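Local atomic coordinates of bifunctional GH43-CE protein (Bacteroides eggerthii, PDB entry 6MLY), a protein that probably hydrolyses xylan-derived chains as a family 43 beta-xylosidase and, through a second, esterase-like domain, probably removes ester groups from such polysaccharides. Residues Asn23-Asp29 and Val273-Leu279; Arg247-Gly253 and Tyr265-Asp269; Asp269-Val273 and Phe450-Asp455; Leu309-Ala315 and Gln372-Gly376. All coordinates share one frame. Numbering follows the deposited sequence.

Contact 1 of 4, residues Asn23-Asp29 and Val273-Leu279. With EDO (1,2-ethanediol), chain F.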
# COMPACT_ATOMS: atom_id res chain seq x y z
N ASN A 23 3.01 -23.05 -4.88
CA ASN A 23 3.94 -22.32 -4.04
C ASN A 23 3.85 -20.85 -4.43
O ASN A 23 3.71 -20.55 -5.61
CB ASN A 23 5.34 -22.92 -4.21
CG ASN A 23 6.44 -22.17 -3.47
OD1 ASN A 23 6.61 -20.97 -3.67
ND2 ASN A 23 7.19 -22.89 -2.64
N PRO A 24 3.91 -19.92 -3.46
CA PRO A 24 4.11 -20.14 -2.03
C PRO A 24 2.90 -20.73 -1.31
O PRO A 24 1.77 -20.26 -1.51
CB PRO A 24 4.39 -18.74 -1.49
CG PRO A 24 3.56 -17.85 -2.37
CD PRO A 24 3.66 -18.50 -3.74
N VAL A 25 3.15 -21.74 -0.47
CA VAL A 25 2.12 -22.51 0.23
C VAL A 25 1.43 -21.63 1.28
O VAL A 25 0.28 -21.88 1.64
CB VAL A 25 2.70 -23.79 0.87
CG1 VAL A 25 3.24 -24.74 -0.19
CG2 VAL A 25 3.75 -23.49 1.93
N ILE A 26 2.17 -20.63 1.79
CA ILE A 26 1.61 -19.54 2.60
C ILE A 26 2.09 -18.21 2.01
O ILE A 26 3.25 -17.84 2.19
CB ILE A 26 1.99 -19.68 4.08
CG1 ILE A 26 1.46 -20.98 4.70
CG2 ILE A 26 1.53 -18.44 4.86
CD1 ILE A 26 1.87 -21.18 6.14
N TYR A 27 1.20 -17.48 1.34
CA TYR A 27 1.53 -16.16 0.84
C TYR A 27 1.27 -15.13 1.95
O TYR A 27 0.31 -14.36 1.89
CB TYR A 27 0.73 -15.85 -0.43
CG TYR A 27 1.44 -14.95 -1.42
CD1 TYR A 27 1.31 -15.17 -2.79
CD2 TYR A 27 2.25 -13.91 -1.01
CE1 TYR A 27 1.95 -14.36 -3.71
CE2 TYR A 27 2.90 -13.09 -1.92
CZ TYR A 27 2.75 -13.31 -3.28
OH TYR A 27 3.38 -12.50 -4.17
N ALA A 28 2.14 -15.15 2.97
CA ALA A 28 2.03 -14.27 4.14
C ALA A 28 3.27 -14.42 5.02
O ALA A 28 4.03 -15.38 4.89
CB ALA A 28 0.77 -14.58 4.92
N ASP A 29 3.43 -13.46 5.94
CA ASP A 29 4.62 -13.30 6.75
C ASP A 29 4.61 -14.35 7.87
O ASP A 29 4.01 -14.15 8.92
CB ASP A 29 4.69 -11.86 7.27
CG ASP A 29 6.00 -11.48 7.94
OD1 ASP A 29 7.07 -11.76 7.37
OD2 ASP A 29 5.93 -10.87 9.03
N VAL A 273 4.73 -7.58 1.74
CA VAL A 273 3.92 -8.64 2.36
C VAL A 273 4.73 -9.31 3.48
O VAL A 273 4.18 -9.65 4.53
CB VAL A 273 3.42 -9.66 1.31
CG1 VAL A 273 4.50 -10.65 0.90
CG2 VAL A 273 2.17 -10.38 1.78
N GLY A 274 6.04 -9.47 3.26
CA GLY A 274 6.97 -9.97 4.29
C GLY A 274 7.84 -11.11 3.79
O GLY A 274 8.43 -11.03 2.71
N ARG A 275 7.92 -12.17 4.61
CA ARG A 275 8.80 -13.34 4.40
C ARG A 275 7.94 -14.61 4.42
O ARG A 275 7.45 -15.02 5.47
CB ARG A 275 9.91 -13.33 5.45
CG ARG A 275 10.66 -12.00 5.54
CD ARG A 275 11.93 -12.06 6.36
NE ARG A 275 11.71 -11.91 7.80
CZ ARG A 275 12.51 -12.37 8.75
NH1 ARG A 275 13.62 -13.01 8.43
NH2 ARG A 275 12.21 -12.19 10.02
N ILE A 276 7.78 -15.23 3.24
CA ILE A 276 6.65 -16.13 2.95
C ILE A 276 7.14 -17.57 2.81
O ILE A 276 8.09 -17.83 2.07
CB ILE A 276 5.87 -15.64 1.70
CG1 ILE A 276 6.74 -15.52 0.45
CG2 ILE A 276 5.16 -14.32 1.98
CD1 ILE A 276 5.95 -15.49 -0.83
N PRO A 277 6.55 -18.53 3.55
CA PRO A 277 6.89 -19.95 3.41
C PRO A 277 6.89 -20.56 2.00
O PRO A 277 6.01 -20.26 1.18
CB PRO A 277 5.78 -20.63 4.23
CG PRO A 277 5.51 -19.64 5.33
CD PRO A 277 5.59 -18.30 4.64
N TYR A 278 7.89 -21.43 1.76
CA TYR A 278 8.11 -22.19 0.53
C TYR A 278 8.36 -23.66 0.88
O TYR A 278 9.11 -23.96 1.82
CB TYR A 278 9.31 -21.65 -0.25
CG TYR A 278 9.03 -20.51 -1.20
CD1 TYR A 278 8.49 -19.32 -0.75
CD2 TYR A 278 9.34 -20.61 -2.55
CE1 TYR A 278 8.24 -18.26 -1.62
CE2 TYR A 278 9.09 -19.57 -3.43
CZ TYR A 278 8.54 -18.39 -2.97
OH TYR A 278 8.30 -17.36 -3.82
N LEU A 279 7.75 -24.57 0.12
CA LEU A 279 8.00 -26.00 0.21
C LEU A 279 8.62 -26.49 -1.10
O LEU A 279 8.08 -26.24 -2.18
CB LEU A 279 6.68 -26.73 0.51
CG LEU A 279 6.17 -26.62 1.94
CD1 LEU A 279 4.83 -27.31 2.10
CD2 LEU A 279 7.18 -27.21 2.92
C1 EDO F . 15.58 -13.24 11.39
O1 EDO F . 14.39 -13.92 10.97
C2 EDO F . 15.41 -12.85 12.85
O2 EDO F . 15.17 -14.04 13.63
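One backbone hydrogen bond to a carboxylate fixes the two segments: Arg-275 N donates to Asp-29 OD1 at 2.9 Å. Asp-29 OD2 is held separately by the backbone of Gly-486. Two CA-H...O contacts lie beside this bond, Ile-276 CA to Ala-28 O at 3.3 Å and Asp-29 CA to Arg-275 O at 3.6 Å. A CB on Gly-274 would collide with Asp-29 OD1. The irregular N-terminal segment, with a cis peptide before Pro-24 and an inverse gamma turn centred on Tyr-27, packs along strand 275-282, an outermost strand of an antiparallel sheet, one blade of the five-bladed beta-propeller characteristic of family 43. Apolar contacts do the rest. Pro-277 faces the 23-29 loop, Pro-277 CG lying 3.7 Å from Ile-26 CB; Val-25 CG1 meets Leu-279 CD1 at 3.8 Å; Ile-276 CD1 lies 3.7 Å from Pro-24 CB and over one face of the Tyr-27 ring, 4.0 Å from Tyr-27 CE2. Arg-275 NH1 and NH2 donate to EDO O1 at 2.8 and 2.9 Å; this 1,2-ethanediol, probably from the crystallisation liquor, is also bonded to Asp-32. The Arg-275 side chain is about 9 Å from that of Asp-143, the predicted pKa modulator of the active site.

Contact 2 of 4, residues Arg247-Gly253 and Tyr265-Asp269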
# COMPACT_ATOMS: atom_id res chain seq x y z
N ARG A 247 16.45 -17.76 -5.92
CA ARG A 247 15.71 -16.56 -5.51
C ARG A 247 15.93 -16.26 -4.01
O ARG A 247 15.05 -15.67 -3.36
CB ARG A 247 14.22 -16.71 -5.86
CG ARG A 247 13.92 -16.64 -7.35
CD ARG A 247 12.49 -17.02 -7.66
NE ARG A 247 12.28 -18.46 -7.65
CZ ARG A 247 11.12 -19.06 -7.90
NH1 ARG A 247 10.05 -18.33 -8.18
NH2 ARG A 247 11.03 -20.38 -7.87
N GLY A 248 17.10 -16.66 -3.48
CA GLY A 248 17.46 -16.46 -2.07
C GLY A 248 16.46 -17.06 -1.09
O GLY A 248 16.37 -16.63 0.09
N ILE A 249 15.71 -18.09 -1.56
CA ILE A 249 14.74 -18.84 -0.77
C ILE A 249 15.51 -19.79 0.16
O ILE A 249 15.83 -20.91 -0.23
CB ILE A 249 13.75 -19.62 -1.66
CG1 ILE A 249 12.99 -18.71 -2.63
CG2 ILE A 249 12.80 -20.46 -0.81
CD1 ILE A 249 12.38 -19.45 -3.80
N ALA A 250 15.80 -19.33 1.38
CA ALA A 250 16.72 -19.99 2.28
C ALA A 250 16.15 -20.05 3.69
O ALA A 250 15.13 -19.41 4.00
CB ALA A 250 18.05 -19.27 2.26
N GLN A 251 16.82 -20.85 4.53
CA GLN A 251 16.56 -21.03 5.96
C GLN A 251 15.33 -21.93 6.16
O GLN A 251 14.24 -21.62 5.69
CB GLN A 251 16.36 -19.70 6.67
CG GLN A 251 15.95 -19.86 8.13
CD GLN A 251 16.14 -18.60 8.93
OE1 GLN A 251 16.38 -17.52 8.38
NE2 GLN A 251 16.04 -18.72 10.24
N GLY A 252 15.55 -23.01 6.91
CA GLY A 252 14.55 -24.01 7.23
C GLY A 252 15.19 -25.35 7.56
O GLY A 252 16.36 -25.41 7.96
N GLY A 253 14.42 -26.42 7.39
CA GLY A 253 14.86 -27.79 7.63
C GLY A 253 14.04 -28.78 6.82
O GLY A 253 13.30 -28.38 5.91
N TYR A 265 11.16 -27.09 4.06
CA TYR A 265 10.41 -25.87 4.39
C TYR A 265 11.40 -24.71 4.51
O TYR A 265 12.36 -24.80 5.28
CB TYR A 265 9.53 -26.07 5.63
CG TYR A 265 10.25 -26.34 6.92
CD1 TYR A 265 10.67 -25.31 7.74
CD2 TYR A 265 10.49 -27.64 7.34
CE1 TYR A 265 11.32 -25.55 8.94
CE2 TYR A 265 11.14 -27.91 8.54
CZ TYR A 265 11.56 -26.86 9.34
OH TYR A 265 12.20 -27.12 10.52
N LEU A 266 11.16 -23.66 3.71
CA LEU A 266 12.03 -22.48 3.57
C LEU A 266 11.15 -21.23 3.37
O LEU A 266 9.93 -21.34 3.24
CB LEU A 266 12.94 -22.66 2.35
CG LEU A 266 13.75 -23.96 2.28
CD1 LEU A 266 14.24 -24.21 0.86
CD2 LEU A 266 14.91 -23.93 3.26
N PHE A 267 11.78 -20.05 3.30
CA PHE A 267 11.05 -18.80 3.03
C PHE A 267 11.88 -17.84 2.17
O PHE A 267 13.12 -17.85 2.21
CB PHE A 267 10.62 -18.13 4.34
CG PHE A 267 11.73 -17.52 5.17
CD1 PHE A 267 12.25 -16.27 4.86
CD2 PHE A 267 12.24 -18.18 6.27
CE1 PHE A 267 13.26 -15.70 5.62
CE2 PHE A 267 13.25 -17.62 7.04
CZ PHE A 267 13.76 -16.38 6.71
N GLU A 268 11.16 -17.01 1.40
CA GLU A 268 11.69 -15.94 0.54
C GLU A 268 11.39 -14.59 1.20
O GLU A 268 10.47 -14.49 2.01
CB GLU A 268 11.03 -16.00 -0.84
CG GLU A 268 11.80 -15.26 -1.93
CD GLU A 268 10.98 -14.96 -3.19
OE1 GLU A 268 9.74 -15.04 -3.12
OE2 GLU A 268 11.60 -14.62 -4.23
N ASP A 269 12.17 -13.56 0.86
CA ASP A 269 11.83 -12.17 1.16
C ASP A 269 11.07 -11.59 -0.04
O ASP A 269 11.69 -11.13 -1.00
CB ASP A 269 13.08 -11.34 1.47
CG ASP A 269 13.86 -11.84 2.67
OD1 ASP A 269 13.26 -12.56 3.50
OD2 ASP A 269 15.07 -11.53 2.77
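Tyr-265 N donates to Gly-253 O at 3.1 Å and Ala-250 N to Phe-267 O at 3.2 Å, the firmest bonds between these strands. Each has a weak return bond, from Gly-253 N to Tyr-265 O at 3.4 Å and from Phe-267 N to Ala-250 O at 3.5 Å. Between them the backbones also meet in short CA-H...O contacts: Gly-252 CA to Tyr-265 O at 3.0 Å and Leu-266 CA to Gln-251 O at 3.2 Å. A side chain at Gly-252 would run into Tyr-265 O. The axes of 250-253, a weakly bonded strand, and 265-269 approach to 5.0 Å, antiparallel at 159°, within the beta hairpin 250-256/262-269, where Ala-250 and Phe-267 are a hydrogen-bonded pair; strand 275-282 flanks the second arm. Both aromatic rings fold back over the partner strand with chi1 near +60°. Phe-267 sets a ring face over Ala-250 O and its edge at Gln-251, with Gln-251 OE1 3.3 Å from Phe-267 CZ, while Tyr-265 receives a CH-pi contact from Gly-253 CA, 4.2 Å from the ring centroid, and its hydroxyl bonds to Gln-203 and Met-35 N. The side chain of Gln-251 lies about 5 Å from that of Asp-143, predicted to tune the pKa of the catalytic acid. On the other side Ile-249 packs CG2 against Leu-266 CB at 3.9 Å and CG1 against Glu-268 CG at 3.7 Å.

Contact 3 of 4, residues Asp269-Val273 and Phe450-Asp455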
# COMPACT_ATOMS: atom_id res chain seq x y z
N ASP A 269 12.17 -13.56 0.86
CA ASP A 269 11.83 -12.17 1.16
C ASP A 269 11.07 -11.59 -0.04
O ASP A 269 11.69 -11.13 -1.00
CB ASP A 269 13.08 -11.34 1.47
CG ASP A 269 13.86 -11.84 2.67
OD1 ASP A 269 13.26 -12.56 3.50
OD2 ASP A 269 15.07 -11.53 2.77
N CYS A 270 9.73 -11.62 0.03
CA CYS A 270 8.86 -11.21 -1.09
C CYS A 270 8.38 -9.76 -0.89
O CYS A 270 7.24 -9.44 -1.21
CB CYS A 270 7.66 -12.15 -1.22
SG CYS A 270 7.09 -12.39 -2.93
N GLY A 271 9.26 -8.91 -0.36
CA GLY A 271 9.00 -7.47 -0.24
C GLY A 271 8.08 -7.12 0.93
O GLY A 271 8.31 -7.56 2.06
N ALA A 272 7.05 -6.32 0.63
CA ALA A 272 6.21 -5.64 1.64
C ALA A 272 5.39 -6.66 2.45
O ALA A 272 5.38 -6.61 3.69
CB ALA A 272 5.31 -4.63 0.97
N VAL A 273 4.73 -7.58 1.74
CA VAL A 273 3.92 -8.64 2.36
C VAL A 273 4.73 -9.31 3.48
O VAL A 273 4.18 -9.65 4.53
CB VAL A 273 3.42 -9.66 1.31
CG1 VAL A 273 4.50 -10.65 0.90
CG2 VAL A 273 2.17 -10.38 1.78
N PHE A 450 0.37 -6.67 -3.92
CA PHE A 450 1.71 -7.23 -3.85
C PHE A 450 2.07 -7.87 -5.20
O PHE A 450 3.24 -8.17 -5.43
CB PHE A 450 1.81 -8.23 -2.69
CG PHE A 450 1.47 -7.65 -1.33
CD1 PHE A 450 2.32 -6.76 -0.69
CD2 PHE A 450 0.28 -7.98 -0.70
CE1 PHE A 450 2.00 -6.23 0.55
CE2 PHE A 450 -0.04 -7.45 0.55
CZ PHE A 450 0.82 -6.57 1.16
N ARG A 451 1.08 -8.05 -6.09
CA ARG A 451 1.28 -8.66 -7.42
C ARG A 451 2.59 -8.15 -8.02
O ARG A 451 2.71 -6.96 -8.32
CB ARG A 451 0.13 -8.33 -8.37
CG ARG A 451 -1.20 -9.02 -8.04
CD ARG A 451 -2.35 -8.66 -8.97
NE ARG A 451 -2.60 -7.23 -9.06
CZ ARG A 451 -3.80 -6.67 -9.06
NH1 ARG A 451 -4.89 -7.42 -9.04
NH2 ARG A 451 -3.91 -5.35 -9.08
N ASN A 452 3.56 -9.05 -8.19
CA ASN A 452 4.87 -8.73 -8.78
C ASN A 452 5.49 -7.55 -8.01
O ASN A 452 6.11 -6.67 -8.60
CB ASN A 452 4.75 -8.46 -10.29
CG ASN A 452 4.38 -9.69 -11.09
OD1 ASN A 452 4.99 -9.97 -12.12
ND2 ASN A 452 3.38 -10.43 -10.64
N LYS A 453 5.30 -7.56 -6.68
CA LYS A 453 5.97 -6.68 -5.72
C LYS A 453 5.74 -5.20 -6.06
O LYS A 453 6.61 -4.37 -5.78
CB LYS A 453 7.47 -7.01 -5.66
CG LYS A 453 7.82 -8.15 -4.71
CD LYS A 453 8.88 -9.09 -5.23
CE LYS A 453 8.37 -9.98 -6.35
NZ LYS A 453 9.31 -11.09 -6.64
N VAL A 454 4.57 -4.86 -6.63
CA VAL A 454 4.23 -3.46 -6.90
C VAL A 454 4.09 -2.73 -5.56
O VAL A 454 4.49 -1.57 -5.43
CB VAL A 454 2.99 -3.30 -7.81
CG1 VAL A 454 3.20 -3.94 -9.18
CG2 VAL A 454 1.71 -3.81 -7.17
N ASP A 455 3.53 -3.44 -4.56
CA ASP A 455 3.61 -3.07 -3.14
C ASP A 455 3.03 -1.68 -2.91
O ASP A 455 3.75 -0.75 -2.55
CB ASP A 455 5.06 -3.12 -2.62
CG ASP A 455 5.64 -4.51 -2.49
OD1 ASP A 455 4.94 -5.48 -2.85
OD2 ASP A 455 6.78 -4.61 -2.02
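Phe-450, in the m rotamer at chi1, sends its ring from one loop into the other and presents two surfaces to it. Val-273, with chi1 at 78°, stands over a ring face, its CB 3.7 Å from the centroid and only 11° off the normal, a close CH-pi contact; Ala-272 CB approaches the ring edge, 3.7 Å from Phe-450 CE1. Asp-455, also m and with positive phi, points toward the 269-273 loop, and its OD2 accepts a hydrogen bond from Ala-272 N at 3.2 Å. A CB on Gly-271 would strike this same OD2. Lys-453, with chi2 between wells, lays its aliphatic chain along Cys-270, CG lying 3.8 Å from Cys-270 O and CE 4.4 Å from Cys-270 SG. The two loops belong to different domains: residues 269-273 connect strands 262-269 and 275-282 of the family 43 part, and residues 450-455 connect strands 441-449 and 456-462 of the concanavalin A-like sandwich, where Thr-374 touches Phe-450 as well.

Contact 4 of 4, residues Leu309-Ala315 and Gln372-Gly376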
# COMPACT_ATOMS: atom_id res chain seq x y z
N LEU A 309 -5.85 -18.51 2.91
CA LEU A 309 -5.40 -18.20 4.27
C LEU A 309 -6.57 -17.71 5.13
O LEU A 309 -6.35 -17.21 6.23
CB LEU A 309 -4.30 -17.14 4.21
CG LEU A 309 -3.19 -17.41 3.19
CD1 LEU A 309 -3.47 -16.67 1.88
CD2 LEU A 309 -1.83 -17.00 3.75
N ILE A 310 -7.81 -17.89 4.63
CA ILE A 310 -9.00 -17.51 5.37
C ILE A 310 -9.81 -18.78 5.64
O ILE A 310 -10.19 -19.46 4.69
CB ILE A 310 -9.82 -16.45 4.60
CG1 ILE A 310 -8.96 -15.24 4.23
CG2 ILE A 310 -11.06 -16.04 5.38
CD1 ILE A 310 -9.66 -14.22 3.35
N PRO A 311 -10.07 -19.09 6.92
CA PRO A 311 -9.76 -18.24 8.07
C PRO A 311 -8.58 -18.69 8.94
O PRO A 311 -8.54 -18.37 10.13
CB PRO A 311 -11.08 -18.31 8.85
CG PRO A 311 -11.52 -19.75 8.69
CD PRO A 311 -10.95 -20.18 7.35
N GLY A 312 -7.59 -19.37 8.34
CA GLY A 312 -6.51 -20.06 9.08
C GLY A 312 -5.50 -19.10 9.71
O GLY A 312 -5.18 -19.21 10.89
N ILE A 313 -5.01 -18.15 8.89
CA ILE A 313 -3.94 -17.21 9.26
C ILE A 313 -4.51 -15.80 9.47
O ILE A 313 -3.96 -15.02 10.26
CB ILE A 313 -2.84 -17.21 8.18
CG1 ILE A 313 -2.51 -18.61 7.66
CG2 ILE A 313 -1.60 -16.48 8.68
CD1 ILE A 313 -1.86 -19.51 8.67
N VAL A 314 -5.56 -15.47 8.71
CA VAL A 314 -6.31 -14.20 8.84
C VAL A 314 -7.80 -14.52 8.71
O VAL A 314 -8.19 -15.31 7.85
CB VAL A 314 -5.89 -13.16 7.78
CG1 VAL A 314 -4.48 -12.66 8.00
CG2 VAL A 314 -6.05 -13.70 6.36
N ALA A 315 -8.63 -13.92 9.57
CA ALA A 315 -10.07 -14.12 9.53
C ALA A 315 -10.80 -12.81 9.86
O ALA A 315 -10.25 -11.95 10.55
CB ALA A 315 -10.45 -15.22 10.49
N GLN A 372 -3.83 -8.13 12.27
CA GLN A 372 -3.68 -9.40 11.56
C GLN A 372 -2.64 -9.19 10.45
O GLN A 372 -2.24 -8.07 10.18
CB GLN A 372 -5.01 -9.86 10.97
CG GLN A 372 -6.10 -10.08 12.01
CD GLN A 372 -7.26 -10.90 11.48
OE1 GLN A 372 -7.13 -11.65 10.52
NE2 GLN A 372 -8.40 -10.79 12.14
N ARG A 373 -2.22 -10.29 9.81
CA ARG A 373 -1.24 -10.24 8.72
C ARG A 373 -1.93 -9.69 7.46
O ARG A 373 -3.15 -9.73 7.35
CB ARG A 373 -0.63 -11.63 8.48
CG ARG A 373 0.21 -12.16 9.63
CD ARG A 373 0.67 -13.60 9.40
NE ARG A 373 1.53 -14.11 10.47
CZ ARG A 373 1.09 -14.66 11.60
NH1 ARG A 373 -0.18 -14.98 11.74
NH2 ARG A 373 1.93 -14.89 12.60
N THR A 374 -1.14 -9.14 6.53
CA THR A 374 -1.58 -8.95 5.16
C THR A 374 -1.29 -10.24 4.40
O THR A 374 -0.40 -10.99 4.78
CB THR A 374 -0.90 -7.75 4.50
OG1 THR A 374 0.52 -7.88 4.63
CG2 THR A 374 -1.34 -6.42 5.09
N ILE A 375 -2.05 -10.48 3.33
CA ILE A 375 -1.92 -11.72 2.57
C ILE A 375 -1.73 -11.38 1.09
O ILE A 375 -2.18 -10.35 0.63
CB ILE A 375 -3.14 -12.63 2.81
CG1 ILE A 375 -4.43 -12.05 2.24
CG2 ILE A 375 -3.27 -12.94 4.30
CD1 ILE A 375 -5.63 -12.95 2.41
N GLY A 376 -1.05 -12.28 0.37
CA GLY A 376 -0.83 -12.16 -1.07
C GLY A 376 -1.68 -13.15 -1.86
O GLY A 376 -2.23 -14.09 -1.29
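Ile-375 and Val-314 form the apolar centre, with Val-314 CG2 and Ile-375 CG2 3.5 Å apart. Leu-309 and Ile-310 join it through looser contacts, Leu-309 CD1 to Ile-375 CB at 4.2 Å and Ile-310 CD1 to Ile-375 CD1 at 4.3 Å. The loop is tightly wound: Ile-313 N and Val-314 N both donate to Leu-309 O, each at 3.1 Å, and the cis peptide before Pro-311 lies within this turn. Further out, Val-314 CG1 sits 3.3 Å from Arg-373 O and 4.0 Å from Arg-373 CB. Ile-313 CG2 touches Arg-373 NH1 at 3.7 Å; the guanidinium has its polar partner elsewhere, NE donating to the backbone of Asp-29. At the polar edge the amide of Gln-372 pairs with the backbone of Ala-315 in both senses: Ala-315 N donates to Gln-372 OE1 at 2.9 Å, and Gln-372 NE2 donates to Ala-315 O at 2.7 Å. Residues 372-376 run from the end of strand 370-373 in the concanavalin A-like domain; residues 309-315 lie in the loop between strands 275-282 and 333-335, Gly-312 backbone-bonded to Leu-68 and Ile-313 touching Met-58 and Trp-66 of neighbouring family 43 strands. With a branched aliphatic core and a single amide bonding to both the backbone N and O of Ala-315, the contact holds the 309-315 loop against the sandwich without strand pairing or any charge pair between the two segments.

Contacts 1, 2 and 4 are mainly buried, whereas contact 3 is only partly so. Contact 2 lies within a sheet of the family 43 domain whose outer strand 275-282 receives the loop 23-29 in contact 1. Regular backbone bonding is confined to contact 2; in the others a side-chain carboxylate or amide bonds to backbone, that of a strand in contact 1 and of loops in contacts 3 and 4. Contact 3 begins where that sheet turns, sharing Asp-269 with contact 2 and Val-273 with contact 1, and crosses to the concanavalin A-like domain. Contact 4 holds the 309-315 loop to the same domain and meets contact 1 through Asp-29 with Arg-373 and a Tyr-27 to Gly-376 backbone bond.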